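Local structure of putative bacterial transcription regulation protein (Staphylococcus aureus, 3LUR) at residues 117-120 and 121-125. The protein is a putative bacterial transcription regulator whose effector-binding domain probably recognises small molecules. Numbering follows the deposited sequence.
With EDO (1,2-ethanediol), chain G.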
ATOM      1  N   VAL A 117      -3.247 -11.436  -7.185  1.00 10.49           N
ATOM      2  CA  VAL A 117      -1.801 -11.363  -6.881  1.00 10.60           C
ATOM      3  C   VAL A 117      -1.396 -12.378  -5.814  1.00 10.89           C
ATOM      4  O   VAL A 117      -0.430 -13.093  -5.992  1.00 10.49           O
ATOM      5  CB  VAL A 117      -1.376  -9.957  -6.437  1.00 11.06           C
ATOM      6  CG1 VAL A 117       0.028  -9.995  -5.899  1.00 11.09           C
ATOM      7  CG2 VAL A 117      -1.480  -9.009  -7.583  1.00 12.07           C
ATOM      8  N   HIS A 118      -2.123 -12.435  -4.701  1.00 11.16           N
ATOM      9  CA  HIS A 118      -1.820 -13.454  -3.668  1.00 12.48           C
ATOM     10  C   HIS A 118      -1.873 -14.851  -4.254  1.00 11.25           C
ATOM     11  O   HIS A 118      -0.993 -15.653  -3.997  1.00 11.40           O
ATOM     12  CB  HIS A 118      -2.755 -13.372  -2.452  1.00 13.28           C
ATOM     13  CG  HIS A 118      -2.518 -12.169  -1.583  1.00 16.49           C
ATOM     14  ND1 HIS A 118      -1.266 -11.818  -1.115  1.00 19.05           N
ATOM     15  CD2 HIS A 118      -3.384 -11.264  -1.059  1.00 19.63           C
ATOM     16  CE1 HIS A 118      -1.369 -10.724  -0.377  1.00 19.81           C
ATOM     17  NE2 HIS A 118      -2.644 -10.370  -0.326  1.00 18.89           N
ATOM     18  N   HIS A 119      -2.878 -15.130  -5.076  1.00 10.61           N
ATOM     19  CA  HIS A 119      -2.989 -16.429  -5.698  1.00 10.35           C
ATOM     20  C   HIS A 119      -1.789 -16.723  -6.603  1.00  9.74           C
ATOM     21  O   HIS A 119      -1.236 -17.818  -6.588  1.00  8.90           O
ATOM     22  CB  HIS A 119      -4.284 -16.548  -6.502  1.00 10.17           C
ATOM     23  CG  HIS A 119      -4.389 -17.831  -7.247  1.00 10.96           C
ATOM     24  ND1 HIS A 119      -4.399 -19.053  -6.613  1.00 14.33           N
ATOM     25  CD2 HIS A 119      -4.459 -18.092  -8.568  1.00 12.21           C
ATOM     26  CE1 HIS A 119      -4.476 -20.008  -7.513  1.00 10.59           C
ATOM     27  NE2 HIS A 119      -4.508 -19.454  -8.705  1.00 15.37           N
ATOM     28  N   TYR A 120      -1.402 -15.727  -7.392  1.00 10.20           N
ATOM     29  CA  TYR A 120      -0.275 -15.860  -8.313  1.00  9.74           C
ATOM     30  C   TYR A 120       1.011 -16.164  -7.559  1.00  9.79           C
ATOM     31  O   TYR A 120       1.786 -17.073  -7.930  1.00 10.19           O
ATOM     32  CB  TYR A 120      -0.140 -14.588  -9.162  1.00  9.33           C
ATOM     33  CG  TYR A 120       1.158 -14.532  -9.911  1.00  9.72           C
ATOM     34  CD1 TYR A 120       1.343 -15.251 -11.073  1.00 11.92           C
ATOM     35  CD2 TYR A 120       2.215 -13.791  -9.429  1.00  9.54           C
ATOM     36  CE1 TYR A 120       2.578 -15.251 -11.727  1.00 13.46           C
ATOM     37  CE2 TYR A 120       3.430 -13.767 -10.081  1.00 12.12           C
ATOM     38  CZ  TYR A 120       3.601 -14.492 -11.231  1.00 12.92           C
ATOM     39  OH  TYR A 120       4.806 -14.460 -11.861  1.00 17.27           O
ATOM     40  N   ILE A 121       1.205 -15.462  -6.463  1.00 10.50           N
ATOM     41  CA  ILE A 121       2.389 -15.677  -5.598  1.00 10.62           C
ATOM     42  C   ILE A 121       2.365 -17.048  -4.963  1.00  9.72           C
ATOM     43  O   ILE A 121       3.373 -17.759  -4.958  1.00  8.87           O
ATOM     44  CB  ILE A 121       2.492 -14.580  -4.527  1.00 11.39           C
ATOM     45  CG1 ILE A 121       2.885 -13.282  -5.190  1.00 13.37           C
ATOM     46  CG2 ILE A 121       3.517 -14.966  -3.379  1.00 10.88           C
ATOM     47  CD1 ILE A 121       2.806 -12.106  -4.277  1.00 17.06           C
ATOM     48  N   HIS A 122       1.183 -17.440  -4.471  1.00  9.48           N
ATOM     49  CA  HIS A 122       0.963 -18.738  -3.851  1.00  9.01           C
ATOM     50  C   HIS A 122       1.275 -19.881  -4.806  1.00  9.43           C
ATOM     51  O   HIS A 122       1.775 -20.909  -4.376  1.00  8.28           O
ATOM     52  CB  HIS A 122      -0.478 -18.793  -3.352  1.00  8.94           C
ATOM     53  CG  HIS A 122      -0.861 -20.033  -2.623  1.00  9.59           C
ATOM     54  ND1 HIS A 122      -0.526 -20.260  -1.299  1.00  9.64           N
ATOM     55  CD2 HIS A 122      -1.699 -21.037  -2.974  1.00  9.66           C
ATOM     56  CE1 HIS A 122      -1.094 -21.382  -0.894  1.00 10.04           C
ATOM     57  NE2 HIS A 122      -1.805 -21.878  -1.891  1.00 11.23           N
ATOM     58  N   GLN A 123       1.063 -19.669  -6.111  1.00  8.95           N
ATOM     59  CA  GLN A 123       1.331 -20.718  -7.084  1.00  9.90           C
ATOM     60  C   GLN A 123       2.736 -20.694  -7.601  1.00  8.82           C
ATOM     61  O   GLN A 123       3.358 -21.746  -7.791  1.00  9.04           O
ATOM     62  CB  GLN A 123       0.456 -20.535  -8.326  1.00 10.69           C
ATOM     63  CG  GLN A 123      -0.937 -20.957  -8.216  1.00 13.58           C
ATOM     64  CD  GLN A 123      -1.733 -20.570  -9.498  1.00 15.27           C
ATOM     65  OE1 GLN A 123      -2.056 -19.399  -9.699  1.00 21.10           O
ATOM     66  NE2 GLN A 123      -2.024 -21.550 -10.346  1.00 17.37           N
ATOM     67  N   TYR A 124       3.198 -19.493  -7.890  1.00  8.97           N
ATOM     68  CA  TYR A 124       4.383 -19.329  -8.707  1.00  9.51           C
ATOM     69  C   TYR A 124       5.558 -18.538  -8.146  1.00  9.42           C
ATOM     70  O   TYR A 124       6.582 -18.481  -8.804  1.00  9.02           O
ATOM     71  CB  TYR A 124       3.974 -18.684 -10.021  1.00 10.06           C
ATOM     72  CG  TYR A 124       2.906 -19.423 -10.771  1.00  9.96           C
ATOM     73  CD1 TYR A 124       3.134 -20.711 -11.262  1.00 10.88           C
ATOM     74  CD2 TYR A 124       1.692 -18.824 -11.040  1.00 11.41           C
ATOM     75  CE1 TYR A 124       2.173 -21.382 -11.958  1.00 11.09           C
ATOM     76  CE2 TYR A 124       0.713 -19.499 -11.776  1.00 12.27           C
ATOM     77  CZ  TYR A 124       0.964 -20.760 -12.218  1.00 11.85           C
ATOM     78  OH  TYR A 124      -0.001 -21.436 -12.936  1.00 13.62           O
ATOM     79  N   GLN A 125       5.433 -17.958  -6.948  1.00  8.64           N
ATOM     80  CA  GLN A 125       6.546 -17.236  -6.337  1.00  8.82           C
ATOM     81  C   GLN A 125       6.704 -17.612  -4.869  1.00  8.19           C
ATOM     82  O   GLN A 125       7.120 -16.793  -4.059  1.00  8.58           O
ATOM     83  CB  GLN A 125       6.332 -15.721  -6.462  1.00  9.37           C
ATOM     84  CG  GLN A 125       6.109 -15.242  -7.890  1.00 11.44           C
ATOM     85  CD  GLN A 125       7.346 -15.334  -8.774  1.00 13.41           C
ATOM     86  OE1 GLN A 125       8.447 -15.533  -8.289  1.00 10.88           O
ATOM     87  NE2 GLN A 125       7.159 -15.145 -10.094  1.00 14.61           N
TER
HETATM   88  C1  EDO G 161       0.121 -15.318   0.241  1.00 43.19           C
HETATM   89  O1  EDO G 161      -0.999 -14.486   0.571  1.00 45.09           O
HETATM   90  C2  EDO G 161       0.723 -14.847  -1.078  1.00 42.19           C
HETATM   91  O2  EDO G 161       0.935 -13.419  -1.081  1.00 40.09           O
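Tyr120 reaches out from helix 108-124 with a slight tilt toward its C-terminal end, where Tyr124 and Gln125 meet its ring. With CG anti to the backbone N (chi1 168°), the ring has Tyr124 CB over one of its faces. The two tyrosine rings meet obliquely, CD1 of Tyr120 lying 3.6 Å from CD2 of Tyr124. At the far end, Gln125 NE2 donates a hydrogen bond of 3.0 Å to Tyr120 OH, which lies almost in the amide plane; the bend at chi2 folds the glutamine back to reach it, while its OE1 is hydrogen-bonded to Thr128 OG1. Tyr120 O takes the helical bond from Tyr124 N (2.8 Å) and a weak one from Gln123 N; Gln125 N to Ile121 O (2.9 Å) follows, as Gln125 leaves helical angles. This helix packs on the antiparallel barrel of the effector-binding domain: Ile121, its N bonded to Val117 O (2.9 Å, 164°), sets CD1 beside Val117 CG1 (3.8 Å), and both side chains rest on Met154 of strand 149-156, Ile121 also touching Met98. On the solvent-exposed side, the Gln123 amide stacks over the His119 ring, planes 29° apart, with Gln123 CG making a CH-pi contact over that ring's face, 4.1 Å from its centroid. Next to Ile121 CG2, a 1,2-ethanediol, probably picked up from the crystallisation solution, hydrogen-bonds through O2 to His118 ND1 (2.7 Å).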